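Local coordinates for protein glyoxalase III (glutathione-independent) (Candida albicans, PDB 4LRU) that converts methylglyoxal to D-lactate in a single step without glutathione, detoxifying methylglyoxal made by the cell's own metabolism, at residues E37-K42 and K227-V232; G165-G170 and I200-P205. All coordinates share one frame; numbering follows the deposited sequence. Where two conformers were deposited one is given.

Interaction 1 of 2, residues E37-K42 and K227-V232; sequences EVFRKK and KTAEDV. With EDO (1,2-ethanediol), chain B.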
loop_
_atom_site.group_PDB
_atom_site.type_symbol
_atom_site.label_atom_id
_atom_site.label_comp_id
_atom_site.label_asym_id
_atom_site.label_seq_id
_atom_site.Cartn_x
_atom_site.Cartn_y
_atom_site.Cartn_z
ATOM N N GLU A 37 1.980 -12.894 0.347
ATOM C CA GLU A 37 1.652 -14.313 0.197
ATOM C C GLU A 37 0.877 -14.584 -1.096
ATOM O O GLU A 37 1.087 -15.619 -1.730
ATOM C CB GLU A 37 0.890 -14.829 1.418
ATOM C CG GLU A 37 1.750 -14.994 2.664
ATOM C CD GLU A 37 2.713 -16.146 2.520
ATOM O OE1 GLU A 37 2.275 -17.314 2.657
ATOM O OE2 GLU A 37 3.900 -15.900 2.252
ATOM N N VAL A 38 -0.031 -13.688 -1.464
ATOM C CA VAL A 38 -0.803 -13.855 -2.702
ATOM C C VAL A 38 0.150 -13.872 -3.899
ATOM O O VAL A 38 0.090 -14.757 -4.752
ATOM C CB VAL A 38 -1.836 -12.737 -2.872
ATOM C CG1 VAL A 38 -2.436 -12.750 -4.269
ATOM C CG2 VAL A 38 -2.917 -12.895 -1.820
ATOM N N PHE A 39 1.038 -12.889 -3.954
ATOM C CA PHE A 39 1.989 -12.802 -5.049
ATOM C C PHE A 39 3.009 -13.949 -5.017
ATOM O O PHE A 39 3.419 -14.441 -6.066
ATOM C CB PHE A 39 2.685 -11.448 -5.021
ATOM C CG PHE A 39 1.769 -10.274 -5.277
ATOM C CD1 PHE A 39 0.863 -10.278 -6.321
ATOM C CD2 PHE A 39 1.876 -9.128 -4.511
ATOM C CE1 PHE A 39 0.040 -9.196 -6.557
ATOM C CE2 PHE A 39 1.063 -8.039 -4.743
ATOM C CZ PHE A 39 0.150 -8.059 -5.776
ATOM N N ARG A 40 3.414 -14.376 -3.826
ATOM C CA ARG A 40 4.339 -15.499 -3.711
ATOM C C ARG A 40 3.700 -16.766 -4.269
ATOM O O ARG A 40 4.321 -17.505 -5.042
ATOM C CB ARG A 40 4.758 -15.729 -2.260
ATOM C CG ARG A 40 5.781 -16.842 -2.093
ATOM C CD ARG A 40 6.092 -17.151 -0.632
ATOM N NE ARG A 40 4.907 -17.596 0.101
ATOM C CZ ARG A 40 4.352 -18.802 -0.011
ATOM N NH1 ARG A 40 4.879 -19.724 -0.816
ATOM N NH2 ARG A 40 3.269 -19.103 0.694
ATOM N N LYS A 41 2.459 -17.032 -3.867
ATOM C CA LYS A 41 1.778 -18.242 -4.308
ATOM C C LYS A 41 1.548 -18.223 -5.817
ATOM O O LYS A 41 1.590 -19.266 -6.478
ATOM C CB LYS A 41 0.459 -18.446 -3.553
ATOM C CG LYS A 41 0.655 -18.866 -2.105
ATOM C CD LYS A 41 -0.599 -18.649 -1.264
ATOM C CE LYS A 41 -0.268 -18.662 0.226
ATOM N NZ LYS A 41 -1.463 -18.447 1.092
ATOM N N LYS A 42 1.391 -17.022 -6.359
ATOM C CA LYS A 42 1.250 -16.832 -7.801
ATOM C C LYS A 42 2.547 -17.137 -8.571
ATOM O O LYS A 42 2.503 -17.440 -9.753
ATOM C CB LYS A 42 0.786 -15.401 -8.084
ATOM C CG LYS A 42 0.576 -15.092 -9.561
ATOM C CD LYS A 42 -0.541 -15.909 -10.197
ATOM C CE LYS A 42 -0.696 -15.562 -11.676
ATOM N NZ LYS A 42 -1.480 -16.561 -12.445
ATOM N N LYS A 227 -7.868 -9.329 -1.480
ATOM C CA LYS A 227 -8.621 -9.097 -2.704
ATOM C C LYS A 227 -7.886 -8.088 -3.578
ATOM O O LYS A 227 -7.910 -8.201 -4.794
ATOM C CB LYS A 227 -10.035 -8.602 -2.383
ATOM C CG LYS A 227 -10.982 -8.637 -3.581
ATOM C CD LYS A 227 -12.376 -8.157 -3.205
ATOM C CE LYS A 227 -13.381 -8.401 -4.334
ATOM N NZ LYS A 227 -13.109 -7.545 -5.527
ATOM N N THR A 228 -7.233 -7.098 -2.965
ATOM C CA THR A 228 -6.499 -6.097 -3.743
ATOM C C THR A 228 -5.395 -6.790 -4.539
ATOM O O THR A 228 -5.260 -6.569 -5.742
ATOM C CB THR A 228 -5.895 -4.980 -2.873
ATOM O OG1 THR A 228 -6.910 -4.395 -2.043
ATOM C CG2 THR A 228 -5.306 -3.892 -3.746
ATOM N N ALA A 229 -4.636 -7.659 -3.882
ATOM C CA ALA A 229 -3.600 -8.432 -4.561
ATOM C C ALA A 229 -4.158 -9.343 -5.649
ATOM O O ALA A 229 -3.602 -9.421 -6.747
ATOM C CB ALA A 229 -2.795 -9.237 -3.562
ATOM N N GLU A 230 -5.259 -10.031 -5.357
ATOM C CA GLU A 230 -5.874 -10.902 -6.344
ATOM C C GLU A 230 -6.336 -10.077 -7.533
ATOM O O GLU A 230 -6.202 -10.509 -8.678
ATOM C CB GLU A 230 -7.059 -11.670 -5.740
ATOM C CG GLU A 230 -6.666 -12.666 -4.660
ATOM C CD GLU A 230 -7.882 -13.367 -4.058
ATOM O OE1 GLU A 230 -8.986 -12.775 -4.108
ATOM O OE2 GLU A 230 -7.737 -14.502 -3.535
ATOM N N ASP A 231 -6.886 -8.895 -7.277
ATOM C CA ASP A 231 -7.414 -8.066 -8.369
ATOM C C ASP A 231 -6.276 -7.369 -9.151
ATOM O O ASP A 231 -6.441 -7.024 -10.324
ATOM C CB ASP A 231 -8.406 -7.051 -7.807
ATOM C CG ASP A 231 -9.752 -7.690 -7.425
ATOM O OD1 ASP A 231 -10.043 -8.819 -7.881
ATOM O OD2 ASP A 231 -10.519 -7.048 -6.684
ATOM N N VAL A 232 -5.125 -7.176 -8.508
ATOM C CA VAL A 232 -3.930 -6.792 -9.237
ATOM C C VAL A 232 -3.567 -7.866 -10.262
ATOM O O VAL A 232 -3.341 -7.569 -11.431
ATOM C CB VAL A 232 -2.733 -6.536 -8.272
ATOM C CG1 VAL A 232 -1.412 -6.504 -9.035
ATOM C CG2 VAL A 232 -2.934 -5.223 -7.521
HETATM C C1 EDO B . -3.874 -15.346 0.947
HETATM O O1 EDO B . -2.998 -16.152 0.153
HETATM C C2 EDO B . -3.115 -14.696 2.102
HETATM O O2 EDO B . -2.334 -15.678 2.791
#
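Val38 and Phe39 of helix 29-42 close over Ala229 of helix 225-236; the axes of segments 37-42 and 227-232 pass 9.5 Å apart, with N-to-C directions 38° from parallel. The backbones come nearest at Val38 and Ala229, whose CA atoms are 6.4 Å apart. Val38 can be followed outward. Its CB already lies against the methyl group of Ala229, and CG1, anti to the backbone N (chi1 169°), presses on that methyl at 3.6 Å between Val38 CG1 and Ala229 CB. The same CG1 is also near Glu230, 4.1 Å from its backbone N. The other branch, CG2, turns to a bound 1,2-ethanediol, probably left from crystallisation, whose O1 accepts a hydrogen bond from Lys41 NZ.

The Phe39 ring carries Ala229 CB over one face, offset toward the rim, in a CH-pi contact 4.2 Å from the Phe39 centroid. At the far end of the ring Phe39 CZ meets Val232 CG1 at 3.9 Å, the two side chains crossing at about a right angle. Ile233 adds to the same apolar layer, touching both Val38 and Phe39, while Val232 also packs on Val134 and Val217 of the central sheet.

Two salt bridges lie within single segments: Arg40 grips Glu37 side-on through NE and NH2, one nitrogen to each carboxylate oxygen, and Lys227 NZ bonds the syn lone pair of Asp231 OD2. Between the helices the contact is mainly methyl groups and one aromatic ring, with Phe39 CE1 3.7 Å from the carbonyl Ala229 O, which implies cohesion by shape and apolar burial.

Interaction 2 of 2, residues G165-G170 and I200-P205; sequences GFTDIG and IEPEGP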
loop_
_atom_site.group_PDB
_atom_site.type_symbol
_atom_site.label_atom_id
_atom_site.label_comp_id
_atom_site.label_asym_id
_atom_site.label_seq_id
_atom_site.Cartn_x
_atom_site.Cartn_y
_atom_site.Cartn_z
ATOM N N GLY A 165 -10.040 3.523 -0.900
ATOM C CA GLY A 165 -9.036 3.550 0.163
ATOM C C GLY A 165 -9.750 3.793 1.477
ATOM O O GLY A 165 -10.982 3.869 1.526
ATOM N N PHE A 166 -8.977 3.970 2.537
ATOM C CA PHE A 166 -9.530 3.996 3.885
ATOM C C PHE A 166 -10.557 5.117 4.032
ATOM O O PHE A 166 -10.359 6.233 3.558
ATOM C CB PHE A 166 -8.420 4.120 4.926
ATOM C CG PHE A 166 -8.815 3.621 6.292
ATOM C CD1 PHE A 166 -8.913 2.262 6.546
ATOM C CD2 PHE A 166 -9.178 4.505 7.291
ATOM C CE1 PHE A 166 -9.284 1.802 7.779
ATOM C CE2 PHE A 166 -9.541 4.045 8.539
ATOM C CZ PHE A 166 -9.605 2.693 8.782
ATOM N N THR A 167 -11.676 4.800 4.662
ATOM C CA THR A 167 -12.820 5.711 4.693
ATOM C C THR A 167 -12.642 6.830 5.719
ATOM O O THR A 167 -11.994 6.651 6.747
ATOM C CB THR A 167 -14.152 4.986 5.002
ATOM O OG1 THR A 167 -14.146 4.485 6.346
ATOM C CG2 THR A 167 -14.410 3.848 4.005
ATOM N N ASP A 168 -13.259 7.973 5.452
ATOM C CA ASP A 168 -13.317 9.048 6.441
ATOM C C ASP A 168 -13.911 8.575 7.766
ATOM O O ASP A 168 -13.409 8.923 8.832
ATOM C CB ASP A 168 -14.124 10.218 5.911
ATOM C CG ASP A 168 -13.441 10.950 4.756
ATOM O OD1 ASP A 168 -12.287 10.635 4.415
ATOM O OD2 ASP A 168 -14.097 11.858 4.199
ATOM N N ILE A 169 -15.008 7.816 7.730
ATOM C CA ILE A 169 -15.629 7.423 8.976
ATOM C C ILE A 169 -14.681 6.512 9.768
ATOM O O ILE A 169 -14.644 6.555 10.998
ATOM C CB ILE A 169 -17.028 6.792 8.770
ATOM C CG1 ILE A 169 -17.815 6.806 10.085
ATOM C CG2 ILE A 169 -16.918 5.404 8.156
ATOM C CD1 ILE A 169 -19.232 6.254 9.994
ATOM N N GLY A 170 -13.921 5.690 9.056
ATOM C CA GLY A 170 -12.922 4.827 9.683
ATOM C C GLY A 170 -11.941 5.630 10.525
ATOM O O GLY A 170 -11.533 5.197 11.608
ATOM N N ILE A 200 -14.356 6.209 -4.699
ATOM C CA ILE A 200 -15.501 5.313 -4.565
ATOM C C ILE A 200 -15.558 4.785 -3.133
ATOM O O ILE A 200 -14.642 4.090 -2.684
ATOM C CB ILE A 200 -15.397 4.122 -5.537
ATOM C CG1 ILE A 200 -15.154 4.590 -6.974
ATOM C CG2 ILE A 200 -16.659 3.275 -5.451
ATOM C CD1 ILE A 200 -16.257 5.438 -7.538
ATOM N N GLU A 201 -16.622 5.129 -2.413
ATOM C CA GLU A 201 -16.730 4.767 -1.001
ATOM C C GLU A 201 -17.405 3.395 -0.862
ATOM O O GLU A 201 -18.465 3.168 -1.437
ATOM C CB GLU A 201 -17.530 5.836 -0.245
ATOM C CG GLU A 201 -17.862 5.479 1.197
ATOM C CD GLU A 201 -17.137 6.344 2.213
ATOM O OE1 GLU A 201 -16.742 7.477 1.871
ATOM O OE2 GLU A 201 -16.971 5.886 3.362
ATOM N N PRO A 202 -16.790 2.477 -0.099
ATOM C CA PRO A 202 -17.464 1.214 0.190
ATOM C C PRO A 202 -18.743 1.462 1.004
ATOM O O PRO A 202 -18.914 2.526 1.610
ATOM C CB PRO A 202 -16.445 0.460 1.034
ATOM C CG PRO A 202 -15.701 1.553 1.736
ATOM C CD PRO A 202 -15.565 2.626 0.699
ATOM N N GLU A 203 -19.636 0.488 1.031
ATOM C CA GLU A 203 -20.872 0.655 1.795
ATOM C C GLU A 203 -20.557 0.870 3.270
ATOM O O GLU A 203 -21.164 1.723 3.929
ATOM C CB GLU A 203 -21.749 -0.571 1.632
ATOM C CG GLU A 203 -22.202 -0.773 0.208
ATOM C CD GLU A 203 -23.562 -1.410 0.153
ATOM O OE1 GLU A 203 -24.486 -0.788 -0.408
ATOM O OE2 GLU A 203 -23.702 -2.518 0.704
ATOM N N GLY A 204 -19.582 0.114 3.768
ATOM C CA GLY A 204 -19.149 0.234 5.152
ATOM C C GLY A 204 -17.643 0.229 5.263
ATOM O O GLY A 204 -16.942 -0.254 4.364
ATOM N N PRO A 205 -17.116 0.763 6.374
ATOM C CA PRO A 205 -15.687 1.034 6.465
ATOM C C PRO A 205 -14.807 -0.213 6.528
ATOM O O PRO A 205 -13.609 -0.113 6.283
ATOM C CB PRO A 205 -15.562 1.821 7.778
ATOM C CG PRO A 205 -16.775 1.441 8.556
ATOM C CD PRO A 205 -17.851 1.331 7.515
HETATM O O HOH W 1 -12.324 2.212 6.303
HETATM O O HOH W 2 -14.407 8.250 2.956
HETATM O O HOH W 3 -17.002 7.468 5.415
#
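The N-cap of helix 168-173, which carries the probable active-site residue Glu171, packs against the proline-containing loop that follows strand 198-199. Thr167 is the cap: its OG1 lies between the backbone N and the carbonyl carbon (chi1 67°) and accepts from Gly170 N at 3.0 Å. That same oxygen faces the loop and touches CB of Pro205, with 3.3 Å between Thr167 OG1 and Pro205 CB. Thr167 CG2 points elsewhere, tightly against Pro202 CG at 3.5 Å. Ile169 extends the apolar patch, its CG2 branch resting on Pro205 CB at 3.8 Å.

Water carries the polar links. One molecule accepts from Thr167 N and donates to Pro205 O, lying over one face of the Phe166 ring. Glu201 has two conformers; in the one described, its carboxylate lies beside Thr167 CG2, and two more waters accept from Asp168 N and Ile169 N and donate to Glu201 OE1 and OE2 respectively. In this conformer the carboxylate faces the helix N terminus, whose dipole would be expected to favour its negative charge.

The Phe166 ring meets that of His140, inferred to be an active-site residue, with planes inclined about 35°, and its backbone bonds Cys139, just after strand 134-138. Segment 165-170 reaches the loop through Thr167 and Ile169, and in that loop Pro202 rests on Phe209 and Val220, bordering strands 210-213 and 216-219.

How the interactions relate
From the N terminus the chain runs through helix 29-42, whose C-terminal part packs against helix 225-236 near the C terminus; interaction 1 thus closes a loop over most of the chain, including the parallel strands 102-105 and 134-138. Interaction 2 is nested inside that loop: residues 165-170 and 200-205 close a smaller one holding helices 177-182 and 188-195, and the two loops do not cross. The centres of interactions 1 and 2 lie about 22 Å apart, and the two do not touch. Interaction 1 joins two helices packed beside the central sheet, away from the annotated sites, whereas interaction 2 ties the start of helix 168-173, beside the probable active-site residue Glu171, to the loop before strand 210-213.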